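Fatty acid synthase 1, isoform A (Drosophila melanogaster, PDB 6FN6) probably catalyses, through the modifying region held in this chain, the dehydration and the NADPH-dependent keto and enoyl reductions of carrier-bound acyl chains during fatty acid synthesis. Local coordinates at residues D133-L138 / I148-V153; G379-S384 / L406-P411; L800-R805 / F825-S830; K895-E900 / K909-N914; I928-L933 / I1008-A1013. All coordinates share one frame; numbering follows the deposited sequence.

Contact 1: residues D133-L138 / I148-V153; sequences DVYKEL and IFRGIV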
# COMPACT_ATOMS: atom_id res chain seq x y z
N ASP A 133 25.71 14.40 32.44
CA ASP A 133 24.29 14.71 32.59
C ASP A 133 23.46 13.92 31.59
O ASP A 133 22.45 13.31 31.94
CB ASP A 133 24.03 16.20 32.40
CG ASP A 133 24.74 17.06 33.43
OD1 ASP A 133 24.84 16.62 34.59
OD2 ASP A 133 25.20 18.16 33.06
N VAL A 134 23.90 13.94 30.33
CA VAL A 134 23.18 13.27 29.25
C VAL A 134 23.01 11.78 29.54
O VAL A 134 21.92 11.24 29.41
CB VAL A 134 23.91 13.49 27.91
CG1 VAL A 134 23.38 12.53 26.84
CG2 VAL A 134 23.77 14.92 27.46
N TYR A 135 24.10 11.12 29.92
CA TYR A 135 24.08 9.67 30.02
C TYR A 135 23.53 9.21 31.37
O TYR A 135 23.19 8.04 31.54
CB TYR A 135 25.48 9.11 29.76
CG TYR A 135 25.83 9.19 28.30
CD1 TYR A 135 25.31 8.27 27.39
CD2 TYR A 135 26.66 10.19 27.81
CE1 TYR A 135 25.62 8.35 26.04
CE2 TYR A 135 26.97 10.27 26.47
CZ TYR A 135 26.44 9.36 25.59
OH TYR A 135 26.76 9.43 24.25
N LYS A 136 23.46 10.12 32.34
CA LYS A 136 22.71 9.84 33.56
C LYS A 136 21.23 9.75 33.19
O LYS A 136 20.52 8.84 33.62
CB LYS A 136 22.95 10.90 34.63
CG LYS A 136 21.94 10.85 35.76
CD LYS A 136 22.35 11.70 36.95
CE LYS A 136 21.42 11.44 38.12
NZ LYS A 136 21.63 12.39 39.24
N GLU A 137 20.77 10.72 32.40
CA GLU A 137 19.39 10.75 31.93
C GLU A 137 19.06 9.46 31.19
O GLU A 137 18.04 8.82 31.46
CB GLU A 137 19.18 11.97 31.01
CG GLU A 137 17.89 11.95 30.19
CD GLU A 137 16.64 11.97 31.06
OE1 GLU A 137 16.76 12.31 32.26
OE2 GLU A 137 15.55 11.67 30.54
N LEU A 138 19.91 9.09 30.24
CA LEU A 138 19.69 7.91 29.42
C LEU A 138 19.69 6.62 30.24
O LEU A 138 18.89 5.72 29.99
CB LEU A 138 20.75 7.83 28.32
CG LEU A 138 20.75 8.98 27.30
CD1 LEU A 138 21.92 8.85 26.35
CD2 LEU A 138 19.45 9.01 26.51
N ILE A 148 33.11 4.19 23.47
CA ILE A 148 33.03 5.23 22.46
C ILE A 148 31.57 5.57 22.13
O ILE A 148 31.30 6.59 21.48
CB ILE A 148 33.80 4.83 21.19
CG1 ILE A 148 33.20 3.55 20.57
CG2 ILE A 148 35.28 4.62 21.52
CD1 ILE A 148 33.79 3.20 19.22
N PHE A 149 30.64 4.73 22.56
CA PHE A 149 29.22 5.02 22.36
C PHE A 149 28.75 6.12 23.31
O PHE A 149 27.63 6.60 23.21
CB PHE A 149 28.38 3.76 22.56
CG PHE A 149 28.36 2.85 21.36
CD1 PHE A 149 27.39 3.00 20.38
CD2 PHE A 149 29.30 1.85 21.20
CE1 PHE A 149 27.36 2.18 19.27
CE2 PHE A 149 29.28 1.02 20.10
CZ PHE A 149 28.30 1.18 19.13
N ARG A 150 29.61 6.50 24.25
CA ARG A 150 29.35 7.66 25.09
C ARG A 150 29.92 8.90 24.39
O ARG A 150 30.78 9.59 24.94
CB ARG A 150 29.95 7.49 26.48
CG ARG A 150 29.07 6.68 27.43
CD ARG A 150 29.77 6.40 28.75
NE ARG A 150 30.03 7.61 29.52
CZ ARG A 150 29.31 8.02 30.56
NH1 ARG A 150 28.26 7.31 30.98
NH2 ARG A 150 29.64 9.13 31.19
N GLY A 151 29.43 9.17 23.19
CA GLY A 151 30.02 10.17 22.32
C GLY A 151 29.35 11.54 22.32
O GLY A 151 29.82 12.45 21.64
N ILE A 152 28.26 11.68 23.06
CA ILE A 152 27.63 12.98 23.23
C ILE A 152 28.42 13.79 24.26
O ILE A 152 28.30 13.56 25.46
CB ILE A 152 26.16 12.86 23.64
CG1 ILE A 152 25.37 12.09 22.58
CG2 ILE A 152 25.55 14.24 23.86
CD1 ILE A 152 23.94 11.76 22.97
N VAL A 153 29.24 14.71 23.77
CA VAL A 153 30.02 15.59 24.64
C VAL A 153 29.11 16.66 25.24
O VAL A 153 29.29 17.04 26.40
CB VAL A 153 31.20 16.24 23.88
CG1 VAL A 153 32.26 15.20 23.55
CG2 VAL A 153 30.72 16.94 22.62
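Tyr135 and Arg150 sit opposite each other, their CA atoms 7.5 Å apart, where helix 131-141 faces the loop that carries the chain from a short 3-10 turn at Ile148-Phe149 into strand 152-155. Arg150 is the centre of an inverse gamma turn, and just beyond it the backbone N of Ile152 faces Tyr135 OH. Tyr135 holds CG anti to its carbonyl carbon (chi1 -73°), and the ring reaches across to the loop. There its hydroxyl accepts a nearly straight hydrogen bond from Ile152 N, 3.0 Å from Tyr135 OH with 169° at the hydrogen and lying in the ring plane. The same OH also bonds Gln179 OE1 on helix 170-183, and Gln179 NE2 in turn bonds Phe149 O. Arg150 slides back over the ring in the opposite direction: its CG makes a CH-pi contact 4.0 Å from the Tyr135 ring centroid, and its guanidinium continues to the root of the side chain, where NH1 is 3.5 Å from Tyr135 CB. Val134 CG1 lies against the other ring face, towards the rim, and meets Ile152 CD1 at 4.0 Å. A phenylalanine in place of Tyr135 would probably leave the Ile152 N-H and Gln179 OE1 without this shared mate. This helix-on-loop packing belongs to the C-terminal hotdog fold predicted for the dehydratase; from the same loop, Phe149 packs against Asp175 and His24, the predicted proton donor and acceptor.

Contact 2: residues G379-S384 / L406-P411; sequences GIDVLS and LEETLP
Gly379 and Ile380 run parallel to Leu406 and Glu407 at the ends of strands 374-380 and 402-409, with Glu407 N bonded to Gly379 O and Asp381 N to Glu407 O, the latter at 2.8 Å. These are neighbouring strands, joined through helix 389-395, in a sheet whose strand order matches the class I methyltransferase fold, consistent with the pseudo-methyltransferase domain of animal fatty acid synthases. On one face Ile380 and Glu407 lie side by side; Glu407 OE1 forms a salt bridge with Arg283. On the other, the Val382 and Leu406 side chains cross at about a right angle, CG2 of Val382 3.8 Å from CD2 of Leu406, and Leu383 closes over the same leucine.

Beyond the paired strands the contact rests on Glu408. Its chain bends at chi2 (-73°), which places CD beside the helically curved backbone of Val382-Ser384. OE2 takes the N-H of Leu383 at 3.0 Å, nearly straight at 174° and from above the carboxylate plane, along with a weak bond from Val382 N. Such N-H donors would probably ease the burial of a negative charge, which Asp381 nearby would be expected to oppose: Asp381 OD1 is 4.4 Å from Glu408 OE1. That second oxygen, Glu408 OE1, accepts the hydroxyl of Ser384, with OG 3.2 Å away.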
# COMPACT_ATOMS: atom_id res chain seq x y z
N GLY A 379 16.15 -26.15 70.65
CA GLY A 379 15.49 -27.36 71.10
C GLY A 379 14.11 -27.09 71.66
O GLY A 379 13.83 -25.98 72.11
N ILE A 380 13.25 -28.10 71.63
CA ILE A 380 11.90 -27.97 72.17
C ILE A 380 11.72 -28.97 73.30
O ILE A 380 12.03 -30.15 73.14
CB ILE A 380 10.83 -28.17 71.08
CG1 ILE A 380 11.07 -27.19 69.91
CG2 ILE A 380 9.42 -28.00 71.67
CD1 ILE A 380 10.04 -27.26 68.81
N ASP A 381 11.24 -28.49 74.44
CA ASP A 381 10.96 -29.34 75.58
C ASP A 381 12.23 -30.02 76.10
O ASP A 381 12.21 -31.20 76.46
CB ASP A 381 9.91 -30.39 75.22
CG ASP A 381 8.61 -29.77 74.75
OD1 ASP A 381 8.31 -28.63 75.16
OD2 ASP A 381 7.88 -30.42 73.97
N VAL A 382 13.32 -29.26 76.14
CA VAL A 382 14.59 -29.78 76.62
C VAL A 382 14.59 -29.83 78.14
O VAL A 382 15.13 -30.75 78.75
CB VAL A 382 15.77 -28.93 76.09
CG1 VAL A 382 17.10 -29.43 76.65
CG2 VAL A 382 15.79 -28.95 74.57
N LEU A 383 13.97 -28.83 78.76
CA LEU A 383 13.87 -28.76 80.21
C LEU A 383 12.71 -29.61 80.72
O LEU A 383 12.57 -29.85 81.92
CB LEU A 383 13.71 -27.31 80.67
CG LEU A 383 14.77 -26.33 80.16
CD1 LEU A 383 14.45 -24.92 80.61
CD2 LEU A 383 16.17 -26.74 80.62
N SER A 384 11.87 -30.06 79.79
CA SER A 384 10.72 -30.91 80.11
C SER A 384 11.15 -32.36 80.29
O SER A 384 10.59 -33.08 81.12
CB SER A 384 9.66 -30.80 79.02
OG SER A 384 9.22 -29.47 78.87
N LEU A 406 15.59 -22.31 73.70
CA LEU A 406 14.75 -23.40 74.18
C LEU A 406 13.27 -23.01 74.18
O LEU A 406 12.86 -22.11 74.91
CB LEU A 406 15.18 -23.82 75.59
CG LEU A 406 16.67 -24.14 75.76
CD1 LEU A 406 17.00 -24.39 77.22
CD2 LEU A 406 17.07 -25.34 74.91
N GLU A 407 12.48 -23.69 73.36
CA GLU A 407 11.04 -23.53 73.38
C GLU A 407 10.47 -24.50 74.40
O GLU A 407 10.70 -25.71 74.31
CB GLU A 407 10.42 -23.75 72.00
CG GLU A 407 8.90 -23.84 71.99
CD GLU A 407 8.30 -23.86 70.59
OE1 GLU A 407 8.98 -23.41 69.64
OE2 GLU A 407 7.15 -24.32 70.44
N GLU A 408 9.74 -23.98 75.38
CA GLU A 408 9.23 -24.79 76.47
C GLU A 408 7.75 -24.53 76.71
O GLU A 408 7.21 -23.53 76.24
CB GLU A 408 10.01 -24.50 77.76
CG GLU A 408 11.51 -24.75 77.66
CD GLU A 408 11.86 -26.22 77.62
OE1 GLU A 408 11.09 -27.03 78.17
OE2 GLU A 408 12.91 -26.56 77.03
N THR A 409 7.10 -25.44 77.42
CA THR A 409 5.74 -25.21 77.88
C THR A 409 5.82 -24.36 79.15
O THR A 409 6.64 -24.63 80.03
CB THR A 409 4.99 -26.52 78.16
OG1 THR A 409 5.61 -27.22 79.24
CG2 THR A 409 4.98 -27.40 76.93
N LEU A 410 4.97 -23.35 79.24
CA LEU A 410 5.04 -22.39 80.33
C LEU A 410 4.89 -23.02 81.72
O LEU A 410 5.69 -22.75 82.61
CB LEU A 410 3.97 -21.31 80.15
CG LEU A 410 3.99 -20.14 81.14
CD1 LEU A 410 5.37 -19.50 81.23
CD2 LEU A 410 2.95 -19.11 80.76
N PRO A 411 3.86 -23.87 81.91
CA PRO A 411 3.72 -24.44 83.26
C PRO A 411 4.97 -25.19 83.72
O PRO A 411 5.42 -24.99 84.84
CB PRO A 411 2.52 -25.38 83.12
CG PRO A 411 2.34 -25.59 81.66
CD PRO A 411 2.79 -24.33 81.02

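Contact 3: residues L800-R805 / F825-S830; sequences LGLNGR and FLKNTS
Asn803 and Asn828 join their amides across the contact: Asn828 ND2 gives a hydrogen to Asn803 OD1 at 2.9 Å, nearly straight (169°). The acceptor lies in the Asn828 amide plane, while the two amides stand 78° apart. Asn803 occupies the third position of a type II turn from Gly801 to Gly804, with positive phi. Its own N-H bonds Lys827 O at 2.8 Å. Lys827, extended beyond CG, brings NZ back to a weak bond with Leu800 O, and the Leu802 side chain crosses it, CD2 against Lys827 CB. On the strand before the turn, Leu800 CD2 meets Thr829 CG2 tip to tip at 3.5 Å. In Thr829, chi1 of 49° sets OG1 between backbone N and carbonyl carbon, where it bonds Val824 O, and CG2 is anti to the carbonyl carbon, facing Leu800. An alanine at Asn803 would probably leave one Asn828 ND2 hydrogen without its acceptor, though ND2 also bonds Tyr697 OH of the second subunit.

Ser830 N bonds Gly804 O, and Arg805 pairs with Ser830 in parallel. Here edge strand 830-833 joins the parallel sheet of the enoyl reductase Rossmann domain. Ser830 also pairs antiparallel with the second subunit, the continuous sheet across the dimer known from medium-chain dehydrogenase/reductase enzymes.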
# COMPACT_ATOMS: atom_id res chain seq x y z
N LEU A 800 -13.57 -4.90 -2.18
CA LEU A 800 -14.10 -3.55 -2.38
C LEU A 800 -14.47 -3.30 -3.84
O LEU A 800 -13.65 -3.47 -4.75
CB LEU A 800 -13.09 -2.51 -1.91
CG LEU A 800 -13.66 -1.12 -1.60
CD1 LEU A 800 -14.69 -1.17 -0.49
CD2 LEU A 800 -12.54 -0.16 -1.23
N GLY A 801 -15.71 -2.89 -4.06
CA GLY A 801 -16.21 -2.59 -5.39
C GLY A 801 -16.08 -1.12 -5.74
O GLY A 801 -15.58 -0.33 -4.94
N LEU A 802 -16.54 -0.76 -6.94
CA LEU A 802 -16.44 0.61 -7.42
C LEU A 802 -17.01 1.61 -6.42
O LEU A 802 -18.05 1.37 -5.80
CB LEU A 802 -17.16 0.75 -8.77
CG LEU A 802 -16.54 -0.03 -9.93
CD1 LEU A 802 -17.50 -0.11 -11.12
CD2 LEU A 802 -15.22 0.59 -10.35
N ASN A 803 -16.32 2.74 -6.27
CA ASN A 803 -16.72 3.79 -5.34
C ASN A 803 -16.72 3.32 -3.89
O ASN A 803 -17.28 3.98 -3.02
CB ASN A 803 -18.10 4.33 -5.70
CG ASN A 803 -18.16 4.87 -7.11
OD1 ASN A 803 -17.19 5.44 -7.61
ND2 ASN A 803 -19.30 4.69 -7.77
N GLY A 804 -16.08 2.18 -3.62
CA GLY A 804 -16.06 1.62 -2.28
C GLY A 804 -15.37 2.50 -1.26
O GLY A 804 -14.63 3.42 -1.61
N ARG A 805 -15.60 2.21 0.02
CA ARG A 805 -15.02 3.00 1.10
C ARG A 805 -14.54 2.09 2.24
O ARG A 805 -15.34 1.53 2.98
CB ARG A 805 -16.03 4.03 1.61
CG ARG A 805 -16.44 5.04 0.55
CD ARG A 805 -17.58 5.94 1.00
NE ARG A 805 -18.82 5.22 1.28
CZ ARG A 805 -19.59 4.67 0.35
NH1 ARG A 805 -19.26 4.75 -0.93
NH2 ARG A 805 -20.70 4.04 0.70
N PHE A 825 -7.28 2.25 -5.52
CA PHE A 825 -7.79 3.61 -5.60
C PHE A 825 -8.20 3.99 -7.03
O PHE A 825 -8.82 5.03 -7.24
CB PHE A 825 -6.76 4.59 -5.04
CG PHE A 825 -6.49 4.40 -3.58
CD1 PHE A 825 -7.49 4.62 -2.64
CD2 PHE A 825 -5.24 4.01 -3.13
CE1 PHE A 825 -7.25 4.45 -1.29
CE2 PHE A 825 -4.99 3.84 -1.77
CZ PHE A 825 -6.00 4.05 -0.85
N LEU A 826 -7.84 3.16 -8.00
CA LEU A 826 -8.32 3.35 -9.37
C LEU A 826 -9.84 3.23 -9.42
O LEU A 826 -10.48 3.78 -10.32
CB LEU A 826 -7.69 2.32 -10.32
CG LEU A 826 -6.25 2.60 -10.76
CD1 LEU A 826 -5.64 1.38 -11.43
CD2 LEU A 826 -6.21 3.80 -11.69
N LYS A 827 -10.42 2.53 -8.45
CA LYS A 827 -11.86 2.28 -8.42
C LYS A 827 -12.63 3.44 -7.78
O LYS A 827 -13.78 3.28 -7.39
CB LYS A 827 -12.16 0.98 -7.68
CG LYS A 827 -11.45 -0.24 -8.23
CD LYS A 827 -11.85 -1.50 -7.48
CE LYS A 827 -11.08 -2.72 -7.96
NZ LYS A 827 -11.47 -3.95 -7.22
N ASN A 828 -11.99 4.60 -7.68
CA ASN A 828 -12.62 5.78 -7.10
C ASN A 828 -12.97 5.51 -5.64
O ASN A 828 -14.02 5.93 -5.15
CB ASN A 828 -13.88 6.15 -7.87
CG ASN A 828 -14.29 7.60 -7.67
OD1 ASN A 828 -13.44 8.49 -7.63
ND2 ASN A 828 -15.58 7.84 -7.51
N THR A 829 -12.08 4.83 -4.94
CA THR A 829 -12.34 4.39 -3.57
C THR A 829 -11.74 5.33 -2.54
O THR A 829 -11.02 6.27 -2.88
CB THR A 829 -11.80 2.97 -3.33
OG1 THR A 829 -10.45 2.89 -3.80
CG2 THR A 829 -12.65 1.95 -4.06
N SER A 830 -12.04 5.06 -1.27
CA SER A 830 -11.47 5.81 -0.16
C SER A 830 -10.99 4.85 0.91
O SER A 830 -11.66 3.86 1.21
CB SER A 830 -12.49 6.79 0.42
OG SER A 830 -13.16 7.49 -0.61

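Contact 4: residues K895-E900 / K909-N914; sequences KVRDEE and KPRLIN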
# COMPACT_ATOMS: atom_id res chain seq x y z
N LYS A 895 -18.61 -5.80 37.40
CA LYS A 895 -19.64 -5.30 38.30
C LYS A 895 -19.01 -4.67 39.54
O LYS A 895 -18.74 -5.35 40.52
CB LYS A 895 -20.57 -6.45 38.70
CG LYS A 895 -21.67 -6.09 39.69
CD LYS A 895 -22.05 -7.29 40.54
CE LYS A 895 -22.68 -8.39 39.71
NZ LYS A 895 -23.00 -9.60 40.52
N VAL A 896 -18.78 -3.36 39.47
CA VAL A 896 -18.20 -2.64 40.60
C VAL A 896 -19.24 -2.51 41.71
O VAL A 896 -18.93 -2.72 42.88
CB VAL A 896 -17.68 -1.26 40.16
CG1 VAL A 896 -16.98 -0.57 41.32
CG2 VAL A 896 -16.74 -1.40 38.97
N ARG A 897 -20.46 -2.16 41.33
CA ARG A 897 -21.56 -2.03 42.27
C ARG A 897 -22.82 -2.70 41.73
O ARG A 897 -23.11 -2.61 40.54
CB ARG A 897 -21.85 -0.56 42.57
CG ARG A 897 -20.68 0.20 43.16
CD ARG A 897 -21.02 1.68 43.28
NE ARG A 897 -22.19 1.91 44.12
CZ ARG A 897 -22.15 2.34 45.38
NH1 ARG A 897 -20.99 2.61 45.98
NH2 ARG A 897 -23.28 2.51 46.05
N ASP A 898 -23.56 -3.36 42.61
CA ASP A 898 -24.88 -3.90 42.26
C ASP A 898 -25.87 -2.76 42.12
O ASP A 898 -25.93 -1.86 42.96
CB ASP A 898 -25.35 -4.90 43.31
CG ASP A 898 -24.75 -6.28 43.11
OD1 ASP A 898 -24.89 -6.83 42.00
OD2 ASP A 898 -24.12 -6.80 44.05
N GLU A 899 -26.66 -2.78 41.05
CA GLU A 899 -27.62 -1.71 40.80
C GLU A 899 -28.81 -1.78 41.76
O GLU A 899 -29.37 -2.85 42.01
CB GLU A 899 -28.12 -1.77 39.35
CG GLU A 899 -29.08 -0.65 38.98
CD GLU A 899 -29.54 -0.72 37.54
OE1 GLU A 899 -29.09 -1.63 36.81
OE2 GLU A 899 -30.35 0.14 37.13
N GLU A 900 -29.17 -0.63 42.31
CA GLU A 900 -30.33 -0.51 43.19
C GLU A 900 -31.60 -0.93 42.48
O GLU A 900 -31.74 -0.76 41.27
CB GLU A 900 -30.46 0.93 43.71
CG GLU A 900 -29.38 1.34 44.70
CD GLU A 900 -28.08 1.73 44.02
OE1 GLU A 900 -27.96 1.53 42.80
OE2 GLU A 900 -27.18 2.24 44.72
N LYS A 909 -25.65 4.46 48.09
CA LYS A 909 -25.16 4.10 49.42
C LYS A 909 -23.64 4.07 49.38
O LYS A 909 -23.05 3.72 48.35
CB LYS A 909 -25.69 2.74 49.87
CG LYS A 909 -27.20 2.59 49.80
CD LYS A 909 -27.60 1.12 49.81
CE LYS A 909 -29.10 0.93 49.82
NZ LYS A 909 -29.76 1.62 48.67
N PRO A 910 -22.98 4.43 50.49
CA PRO A 910 -21.52 4.36 50.46
C PRO A 910 -21.01 2.92 50.48
O PRO A 910 -21.64 2.05 51.07
CB PRO A 910 -21.11 5.10 51.74
CG PRO A 910 -22.25 4.91 52.66
CD PRO A 910 -23.49 4.87 51.80
N ARG A 911 -19.87 2.69 49.83
CA ARG A 911 -19.24 1.37 49.82
C ARG A 911 -17.75 1.48 50.06
O ARG A 911 -17.14 2.53 49.90
CB ARG A 911 -19.47 0.63 48.50
CG ARG A 911 -20.84 -0.01 48.33
CD ARG A 911 -20.76 -1.12 47.28
NE ARG A 911 -22.06 -1.66 46.90
CZ ARG A 911 -22.22 -2.75 46.16
NH1 ARG A 911 -21.17 -3.43 45.72
NH2 ARG A 911 -23.44 -3.18 45.87
N LEU A 912 -17.17 0.35 50.45
CA LEU A 912 -15.73 0.23 50.62
C LEU A 912 -15.26 -0.92 49.75
O LEU A 912 -15.97 -1.92 49.59
CB LEU A 912 -15.38 -0.02 52.08
CG LEU A 912 -15.68 1.11 53.07
CD1 LEU A 912 -15.43 0.64 54.49
CD2 LEU A 912 -14.87 2.36 52.76
N ILE A 913 -14.07 -0.79 49.19
CA ILE A 913 -13.51 -1.82 48.33
C ILE A 913 -12.10 -2.11 48.80
O ILE A 913 -11.37 -1.20 49.21
CB ILE A 913 -13.55 -1.39 46.85
CG1 ILE A 913 -13.06 -2.53 45.95
CG2 ILE A 913 -12.72 -0.13 46.63
CD1 ILE A 913 -13.30 -2.31 44.46
N ASN A 914 -11.71 -3.37 48.75
CA ASN A 914 -10.38 -3.77 49.18
C ASN A 914 -9.37 -3.42 48.10
O ASN A 914 -9.38 -3.97 47.00
CB ASN A 914 -10.35 -5.26 49.49
CG ASN A 914 -11.22 -5.64 50.66
OD1 ASN A 914 -10.80 -5.56 51.82
ND2 ASN A 914 -12.46 -6.03 50.38
O HOH W 1 -18.19 -2.40 45.83
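Arg897 makes the firm part of this contact by gripping the backbone carbonyl of Lys909. Arg897 NH2 lies 2.6 Å from Lys909 O, with 164° at the hydrogen, and the bond runs in both the carbonyl and the guanidinium planes; NH1 adds a weak one to the same oxygen. A bend at chi3 (59°) places NE where the guanidinium can present this edge. Arg911 packs over one face of this guanidinium, sliding past in the opposite direction: its CG comes 3.5 Å from Arg897 NH1, and its CD lies over that face, towards the rim. Further on, the Arg911 guanidinium covers Arg897 CA. Two like charges are thus side by side, with Arg897 NH2 4.4 Å from Arg911 NE, a repulsion which the Lys909 carbonyl and Asp898 would probably offset in part.

The two segments bracket the linker that leaves the enoyl reductase at strand 891-895 and leads, by way of strand 913-915, to the ketoreductase. Strand 913-915 pairs antiparallel with strand 565-567, which anchors that end of the linker.

The rest of the contact is looser and bridged by water. One water joins Val896 O, to which it donates, and Arg911 NH1 at 3.2 Å, from which it accepts, meeting the guanidinium at its edge. On the solvent side, Asp898 OD2 stays 4.1 Å from Arg911 NH2, beyond salt-bridge range, while Asp898 OD1 has a long ion pair with Lys895. Glu900 is engaged elsewhere, by Arg646 and Tyr607. Lys909 NZ, poorly ordered at the surface, merely approaches Glu900 CG at 4.0 Å.

Contact 5: residues I928-L933 / I1008-A1013; sequences ILVGGL and IFNLAA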
# COMPACT_ATOMS: atom_id res chain seq x y z
N ILE A 928 9.77 20.48 51.82
CA ILE A 928 11.15 20.91 51.93
C ILE A 928 12.05 19.69 51.90
O ILE A 928 11.87 18.75 52.67
CB ILE A 928 11.37 21.72 53.21
CG1 ILE A 928 10.43 22.92 53.26
CG2 ILE A 928 12.82 22.19 53.31
CD1 ILE A 928 10.32 23.55 54.63
N LEU A 929 13.02 19.70 50.99
CA LEU A 929 14.02 18.65 50.93
C LEU A 929 15.41 19.23 51.19
O LEU A 929 15.99 19.88 50.33
CB LEU A 929 13.99 17.95 49.57
CG LEU A 929 12.77 17.06 49.30
CD1 LEU A 929 11.57 17.89 48.87
CD2 LEU A 929 13.09 16.01 48.26
N VAL A 930 15.92 19.00 52.40
CA VAL A 930 17.25 19.48 52.76
C VAL A 930 18.27 18.63 52.03
O VAL A 930 18.29 17.41 52.16
CB VAL A 930 17.47 19.43 54.28
CG1 VAL A 930 18.83 20.02 54.64
CG2 VAL A 930 16.37 20.17 55.01
N GLY A 931 19.14 19.29 51.27
CA GLY A 931 20.04 18.60 50.36
C GLY A 931 19.25 18.02 49.20
O GLY A 931 19.51 16.91 48.74
N GLY A 932 18.29 18.80 48.71
CA GLY A 932 17.35 18.31 47.73
C GLY A 932 17.86 18.20 46.31
O GLY A 932 17.23 17.55 45.48
N LEU A 933 19.01 18.80 46.02
CA LEU A 933 19.54 18.80 44.66
C LEU A 933 20.58 17.70 44.44
O LEU A 933 21.11 17.55 43.34
CB LEU A 933 20.15 20.16 44.31
CG LEU A 933 19.18 21.29 43.94
CD1 LEU A 933 19.94 22.56 43.63
CD2 LEU A 933 18.30 20.91 42.75
N ILE A 1008 8.83 17.53 55.65
CA ILE A 1008 10.23 17.93 55.70
C ILE A 1008 11.08 16.68 55.56
O ILE A 1008 10.94 15.73 56.33
CB ILE A 1008 10.55 18.70 57.00
CG1 ILE A 1008 9.82 20.05 57.00
CG2 ILE A 1008 12.06 18.91 57.17
CD1 ILE A 1008 9.93 20.82 58.30
N PHE A 1009 11.95 16.68 54.56
CA PHE A 1009 12.82 15.54 54.31
C PHE A 1009 14.28 15.94 54.47
O PHE A 1009 14.77 16.85 53.80
CB PHE A 1009 12.58 14.97 52.90
CG PHE A 1009 11.14 14.64 52.63
CD1 PHE A 1009 10.66 13.36 52.84
CD2 PHE A 1009 10.27 15.60 52.16
CE1 PHE A 1009 9.34 13.04 52.60
CE2 PHE A 1009 8.94 15.30 51.92
CZ PHE A 1009 8.48 14.02 52.13
N ASN A 1010 14.97 15.27 55.39
CA ASN A 1010 16.37 15.55 55.68
C ASN A 1010 17.24 14.51 55.01
O ASN A 1010 17.04 13.31 55.19
CB ASN A 1010 16.62 15.57 57.19
CG ASN A 1010 15.81 16.64 57.89
OD1 ASN A 1010 14.67 16.40 58.29
ND2 ASN A 1010 16.40 17.82 58.05
N LEU A 1011 18.22 14.98 54.24
CA LEU A 1011 19.06 14.08 53.46
C LEU A 1011 20.53 14.18 53.84
O LEU A 1011 21.22 15.14 53.49
CB LEU A 1011 18.88 14.39 51.97
CG LEU A 1011 17.41 14.49 51.52
CD1 LEU A 1011 17.30 14.81 50.05
CD2 LEU A 1011 16.65 13.22 51.84
N ALA A 1012 21.00 13.18 54.57
CA ALA A 1012 22.42 13.02 54.86
C ALA A 1012 23.06 12.06 53.87
O ALA A 1012 24.25 11.77 53.95
CB ALA A 1012 22.62 12.53 56.29
N ALA A 1013 22.25 11.56 52.94
CA ALA A 1013 22.71 10.55 51.99
C ALA A 1013 23.52 11.14 50.84
O ALA A 1013 24.27 10.44 50.17
CB ALA A 1013 21.52 9.77 51.45
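Ile928 opens the pairing by accepting the N-H of Phe1009 on its carbonyl, with O and N 2.8 Å apart and an angle of 168° at the hydrogen. Strands 926-930 and 1005-1011 run parallel here; the axes of the short segments approach to 4.8 Å, at 12°. On the face packed by helix 989-1002, Ile928 CD1 touches Ile1008 CG1 at 4.3 Å.

Leu929 turns to the face covered by helix 935-946. It lies alongside Phe1009 and points the same way, Leu929 CG being 4.1 Å from Phe1009 CD2, while the edge of that ring looks at Ile928 O. Val930 returns to the first face: its N bonds Phe1009 O at 2.8 Å, and its CG2 rests 3.8 Å from Asn1010 ND2, both side chains also meeting Leu1042 of helix 1034-1049. The next bond, from Leu1011 N to Val930 O, is weak, for the strands are parting.

Gly931 takes positive phi in the type II turn from Leu929 to Gly932, and its N bonds Thr955 OG1; Leu1011 CD1 lies beside this turn. Gly932 begins a GxGxxG pattern ahead of helix 935-946, as in the NADPH-binding loop of Rossmann-fold ketoreductases.

Backbone bonds and apolar side chains thus carry the contact without a salt bridge, implying a sheet centre fixed by register and packing, beyond which the glycine turn and the Ala1012-Ala1013 end diverge.

How the contacts relate
From the N terminus, contact 1 closes a short loop within the dehydratase, contact 2 joins neighbouring strands of the methyltransferase-like domain, contact 3 ties the edge of the enoyl reductase nucleotide-binding sheet beside the dimer interface, contact 4 bends the linker leaving that enzyme, and contact 5 closes the longest loop, 74 residues, in the ketoreductase. All five follow in series; none nests or crosses. Contacts 2 and 3 lie farthest apart, with centres 90 Å from each other. Contacts 1 and 5, distant in sequence, come within about 7 Å at their nearest atoms, where helix 963-974 of the ketoreductase packs against the dehydratase helix. Strand 913-915 of contact 4 leads directly to strand 926-930 of contact 5.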